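Local coordinates for freshwater cyanophage protein (Microcystis phage Mic1, PDB 6L2W) that is of unknown function but is probably a structural protein of the phage, adopting a novel fold and probably assembling as a dimer, at residues N67-W76 and L95-L106. Sequence-based numbering, arbitrary orientation.
Sequences NGSLGDFRYW and LEVKIREINLKL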
loop_
_atom_site.group_PDB
_atom_site.type_symbol
_atom_site.label_atom_id
_atom_site.label_comp_id
_atom_site.label_asym_id
_atom_site.label_seq_id
_atom_site.Cartn_x
_atom_site.Cartn_y
_atom_site.Cartn_z
ATOM N N ASN B 67 9.629 -0.512 10.360
ATOM C CA ASN B 67 9.450 0.450 9.287
ATOM C C ASN B 67 10.356 1.679 9.467
ATOM O O ASN B 67 10.390 2.504 8.576
ATOM C CB ASN B 67 7.979 0.847 9.085
ATOM C CG ASN B 67 7.327 1.583 10.236
ATOM O OD1 ASN B 67 7.984 2.178 11.090
ATOM N ND2 ASN B 67 6.007 1.568 10.243
ATOM N N GLY B 68 11.064 1.802 10.588
ATOM C CA GLY B 68 12.032 2.897 10.817
ATOM C C GLY B 68 11.369 4.227 11.159
ATOM O O GLY B 68 12.061 5.242 11.304
ATOM N N SER B 69 10.039 4.242 11.282
ATOM C CA SER B 69 9.305 5.450 11.669
ATOM C C SER B 69 9.551 5.778 13.153
ATOM O O SER B 69 9.513 4.914 14.046
ATOM C CB SER B 69 7.832 5.289 11.384
ATOM O OG SER B 69 7.107 6.492 11.623
ATOM N N LEU B 70 9.795 7.052 13.406
ATOM C CA LEU B 70 9.809 7.558 14.758
ATOM C C LEU B 70 8.462 8.232 15.037
ATOM O O LEU B 70 8.185 8.642 16.168
ATOM C CB LEU B 70 10.988 8.524 14.896
ATOM C CG LEU B 70 12.352 7.859 14.737
ATOM C CD1 LEU B 70 13.423 8.873 14.363
ATOM C CD2 LEU B 70 12.724 7.108 16.005
ATOM N N GLY B 71 7.656 8.302 13.995
ATOM C CA GLY B 71 6.377 9.020 14.063
ATOM C C GLY B 71 5.158 8.156 13.874
ATOM O O GLY B 71 5.053 7.154 14.551
ATOM N N ASP B 72 4.280 8.551 12.977
ATOM C CA ASP B 72 2.978 7.866 12.805
ATOM C C ASP B 72 2.853 7.142 11.468
ATOM O O ASP B 72 1.749 7.127 10.960
ATOM C CB ASP B 72 1.818 8.840 13.003
ATOM C CG ASP B 72 1.696 9.929 11.952
ATOM O OD1 ASP B 72 2.565 10.015 11.091
ATOM O OD2 ASP B 72 0.729 10.685 12.022
ATOM N N PHE B 73 3.915 6.594 10.914
ATOM C CA PHE B 73 3.789 5.792 9.675
ATOM C C PHE B 73 3.282 4.428 10.135
ATOM O O PHE B 73 3.976 3.798 10.900
ATOM C CB PHE B 73 5.108 5.771 8.908
ATOM C CG PHE B 73 5.065 5.121 7.552
ATOM C CD1 PHE B 73 4.557 5.789 6.459
ATOM C CD2 PHE B 73 5.566 3.851 7.362
ATOM C CE1 PHE B 73 4.537 5.198 5.210
ATOM C CE2 PHE B 73 5.541 3.261 6.113
ATOM C CZ PHE B 73 5.025 3.932 5.040
ATOM N N ARG B 74 2.114 4.031 9.686
ATOM C CA ARG B 74 1.435 2.816 10.187
ATOM C C ARG B 74 1.465 1.677 9.176
ATOM O O ARG B 74 0.513 0.926 9.130
ATOM C CB ARG B 74 -0.008 3.185 10.524
ATOM C CG ARG B 74 -0.795 3.737 9.351
ATOM C CD ARG B 74 -2.118 4.269 9.825
ATOM N NE ARG B 74 -2.956 4.746 8.752
ATOM C CZ ARG B 74 -3.789 3.991 8.078
ATOM N NH1 ARG B 74 -4.069 2.775 8.484
ATOM N NH2 ARG B 74 -4.349 4.449 6.984
ATOM N N TYR B 75 2.537 1.543 8.446
ATOM C CA TYR B 75 2.662 0.485 7.465
ATOM C C TYR B 75 4.013 -0.205 7.622
ATOM O O TYR B 75 5.018 0.434 7.851
ATOM C CB TYR B 75 2.551 1.035 6.037
ATOM C CG TYR B 75 1.345 1.905 5.794
ATOM C CD1 TYR B 75 1.378 3.264 6.034
ATOM C CD2 TYR B 75 0.152 1.361 5.377
ATOM C CE1 TYR B 75 0.268 4.068 5.818
ATOM C CE2 TYR B 75 -0.967 2.146 5.154
ATOM C CZ TYR B 75 -0.912 3.510 5.366
ATOM O OH TYR B 75 -2.028 4.284 5.164
ATOM N N TRP B 76 3.989 -1.512 7.430
ATOM C CA TRP B 76 5.177 -2.339 7.448
ATOM C C TRP B 76 5.167 -3.248 6.222
ATOM O O TRP B 76 4.261 -4.044 6.071
ATOM C CB TRP B 76 5.227 -3.185 8.727
ATOM C CG TRP B 76 5.301 -2.381 9.987
ATOM C CD1 TRP B 76 6.412 -2.094 10.731
ATOM C CD2 TRP B 76 4.204 -1.735 10.651
ATOM N NE1 TRP B 76 6.083 -1.310 11.810
ATOM C CE2 TRP B 76 4.735 -1.086 11.797
ATOM C CE3 TRP B 76 2.835 -1.637 10.386
ATOM C CZ2 TRP B 76 3.941 -0.372 12.688
ATOM C CZ3 TRP B 76 2.052 -0.918 11.267
ATOM C CH2 TRP B 76 2.599 -0.285 12.392
ATOM N N LEU B 95 -1.323 6.749 17.315
ATOM C CA LEU B 95 -0.790 5.390 17.112
ATOM C C LEU B 95 0.726 5.331 17.337
ATOM O O LEU B 95 1.314 4.262 17.225
ATOM C CB LEU B 95 -1.135 4.950 15.686
ATOM C CG LEU B 95 -2.628 4.901 15.374
ATOM C CD1 LEU B 95 -2.879 4.567 13.917
ATOM C CD2 LEU B 95 -3.315 3.897 16.276
ATOM N N GLU B 96 1.372 6.446 17.635
ATOM C CA GLU B 96 2.826 6.463 17.756
ATOM C C GLU B 96 3.293 5.357 18.720
ATOM O O GLU B 96 4.323 4.717 18.464
ATOM C CB GLU B 96 3.324 7.845 18.207
ATOM C CG GLU B 96 3.514 8.832 17.061
ATOM C CD GLU B 96 2.706 10.125 17.109
ATOM O OE1 GLU B 96 1.728 10.257 16.324
ATOM O OE2 GLU B 96 3.070 11.013 17.911
ATOM N N VAL B 97 2.554 5.153 19.818
ATOM C CA VAL B 97 2.949 4.191 20.876
ATOM C C VAL B 97 2.810 2.764 20.322
ATOM O O VAL B 97 3.735 1.989 20.468
ATOM C CB VAL B 97 2.155 4.402 22.189
ATOM C CG1 VAL B 97 2.317 3.247 23.176
ATOM C CG2 VAL B 97 2.543 5.715 22.863
ATOM N N LYS B 98 1.692 2.425 19.672
ATOM C CA LYS B 98 1.544 1.081 19.111
ATOM C C LYS B 98 2.542 0.850 17.980
ATOM O O LYS B 98 2.974 -0.281 17.794
ATOM C CB LYS B 98 0.135 0.773 18.602
ATOM C CG LYS B 98 -0.777 0.133 19.640
ATOM C CD LYS B 98 -0.342 -1.251 20.122
ATOM C CE LYS B 98 -0.953 -1.625 21.459
ATOM N NZ LYS B 98 -1.365 -3.050 21.491
ATOM N N ILE B 99 2.894 1.897 17.239
ATOM C CA ILE B 99 3.824 1.740 16.131
ATOM C C ILE B 99 5.198 1.397 16.701
ATOM O O ILE B 99 5.847 0.498 16.192
ATOM C CB ILE B 99 3.840 2.990 15.227
ATOM C CG1 ILE B 99 2.548 3.074 14.413
ATOM C CG2 ILE B 99 5.059 3.019 14.316
ATOM C CD1 ILE B 99 2.258 4.451 13.869
ATOM N N ARG B 100 5.595 2.117 17.753
ATOM C CA ARG B 100 6.830 1.878 18.484
ATOM C C ARG B 100 6.866 0.424 18.974
ATOM O O ARG B 100 7.860 -0.293 18.772
ATOM C CB ARG B 100 6.951 2.877 19.638
ATOM C CG ARG B 100 8.302 2.856 20.346
ATOM C CD ARG B 100 8.725 4.175 20.994
ATOM N NE ARG B 100 8.071 4.506 22.261
ATOM C CZ ARG B 100 7.235 5.534 22.452
ATOM N NH1 ARG B 100 6.829 6.278 21.433
ATOM N NH2 ARG B 100 6.807 5.815 23.674
ATOM N N GLU B 101 5.786 -0.032 19.583
ATOM C CA GLU B 101 5.747 -1.389 20.106
ATOM C C GLU B 101 5.956 -2.400 18.969
ATOM O O GLU B 101 6.706 -3.377 19.130
ATOM C CB GLU B 101 4.417 -1.678 20.792
ATOM C CG GLU B 101 4.290 -0.992 22.138
ATOM C CD GLU B 101 2.998 -1.264 22.899
ATOM O OE1 GLU B 101 2.311 -2.282 22.590
ATOM O OE2 GLU B 101 2.688 -0.463 23.815
ATOM N N ILE B 102 5.287 -2.166 17.834
ATOM C CA ILE B 102 5.311 -3.115 16.734
ATOM C C ILE B 102 6.714 -3.170 16.137
ATOM O O ILE B 102 7.210 -4.251 15.864
ATOM C CB ILE B 102 4.234 -2.792 15.685
ATOM C CG1 ILE B 102 2.858 -3.081 16.284
ATOM C CG2 ILE B 102 4.476 -3.554 14.376
ATOM C CD1 ILE B 102 1.696 -2.748 15.378
ATOM N N ASN B 103 7.317 -2.007 15.965
ATOM C CA ASN B 103 8.658 -1.888 15.434
ATOM C C ASN B 103 9.681 -2.569 16.355
ATOM O O ASN B 103 10.585 -3.246 15.853
ATOM C CB ASN B 103 9.022 -0.421 15.207
ATOM C CG ASN B 103 8.614 0.070 13.833
ATOM O OD1 ASN B 103 8.525 -0.719 12.896
ATOM N ND2 ASN B 103 8.436 1.375 13.685
ATOM N N LEU B 104 9.557 -2.400 17.674
ATOM C CA LEU B 104 10.482 -3.050 18.609
ATOM C C LEU B 104 10.375 -4.574 18.425
ATOM O O LEU B 104 11.366 -5.260 18.242
ATOM C CB LEU B 104 10.171 -2.618 20.053
ATOM C CG LEU B 104 10.869 -3.411 21.168
ATOM C CD1 LEU B 104 12.375 -3.341 21.020
ATOM C CD2 LEU B 104 10.453 -2.924 22.559
ATOM N N LYS B 105 9.163 -5.085 18.423
ATOM C CA LYS B 105 8.945 -6.514 18.330
ATOM C C LYS B 105 9.444 -7.047 16.978
ATOM O O LYS B 105 10.193 -8.033 16.934
ATOM C CB LYS B 105 7.470 -6.828 18.563
ATOM C CG LYS B 105 7.129 -8.307 18.505
ATOM C CD LYS B 105 7.560 -9.078 19.729
ATOM C CE LYS B 105 7.477 -10.570 19.501
ATOM N NZ LYS B 105 7.761 -11.331 20.737
ATOM N N LEU B 106 9.087 -6.388 15.879
ATOM C CA LEU B 106 9.506 -6.879 14.559
ATOM C C LEU B 106 11.028 -6.865 14.478
ATOM O O LEU B 106 11.638 -7.742 13.871
ATOM C CB LEU B 106 8.920 -6.007 13.453
ATOM C CG LEU B 106 7.430 -6.194 13.185
ATOM C CD1 LEU B 106 6.939 -5.093 12.258
ATOM C CD2 LEU B 106 7.131 -7.563 12.587
HETATM O O HOH W 1 8.050 3.742 16.032
HETATM O O HOH W 2 7.475 7.417 18.726
#
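N103, on the C-terminal helix, and N67, in the loop that leads into strand 75-77, grip each other through their amides, a worked example of one side-chain amide bridging helix and loop with both its C=O and its NH2. N103 ND2 donates a nearly straight bond of 2.8 Å to N67 OD1, with the two amide planes 78° apart. In return, N103 OD1 accepts from the backbone N of N67 and, at 2.7 Å, from W76 NE1; these donors arrive on opposite faces of its carbonyl plane, so one oxygen ties down both loop backbone and indole. I102 CG2 makes a CH-pi contact on one face of the indole, and L106 CD1 and I99 CG1 add apolar contacts. Farther along, I99, with CG1 beside its backbone N (chi1 -72°), sends CD1 into the bend of the loop, 3.5 Å from F73 O.

A second shell positions the N67 amide. Its ND2, above the other indole face but offset toward the rim, donates to Y75 O at 2.8 Å and weakly to F73 O. Strand 75-77 pairs with strand 83-89; R74 NH1 bonds to L87 O and forms a salt bridge with E86, while NE pairs with D40 of the second subunit. An ST turn at S69 shapes the loop, and N67 OD1 closes an Asx turn by accepting S69 N at 2.9 Å on the face opposite N103 ND2.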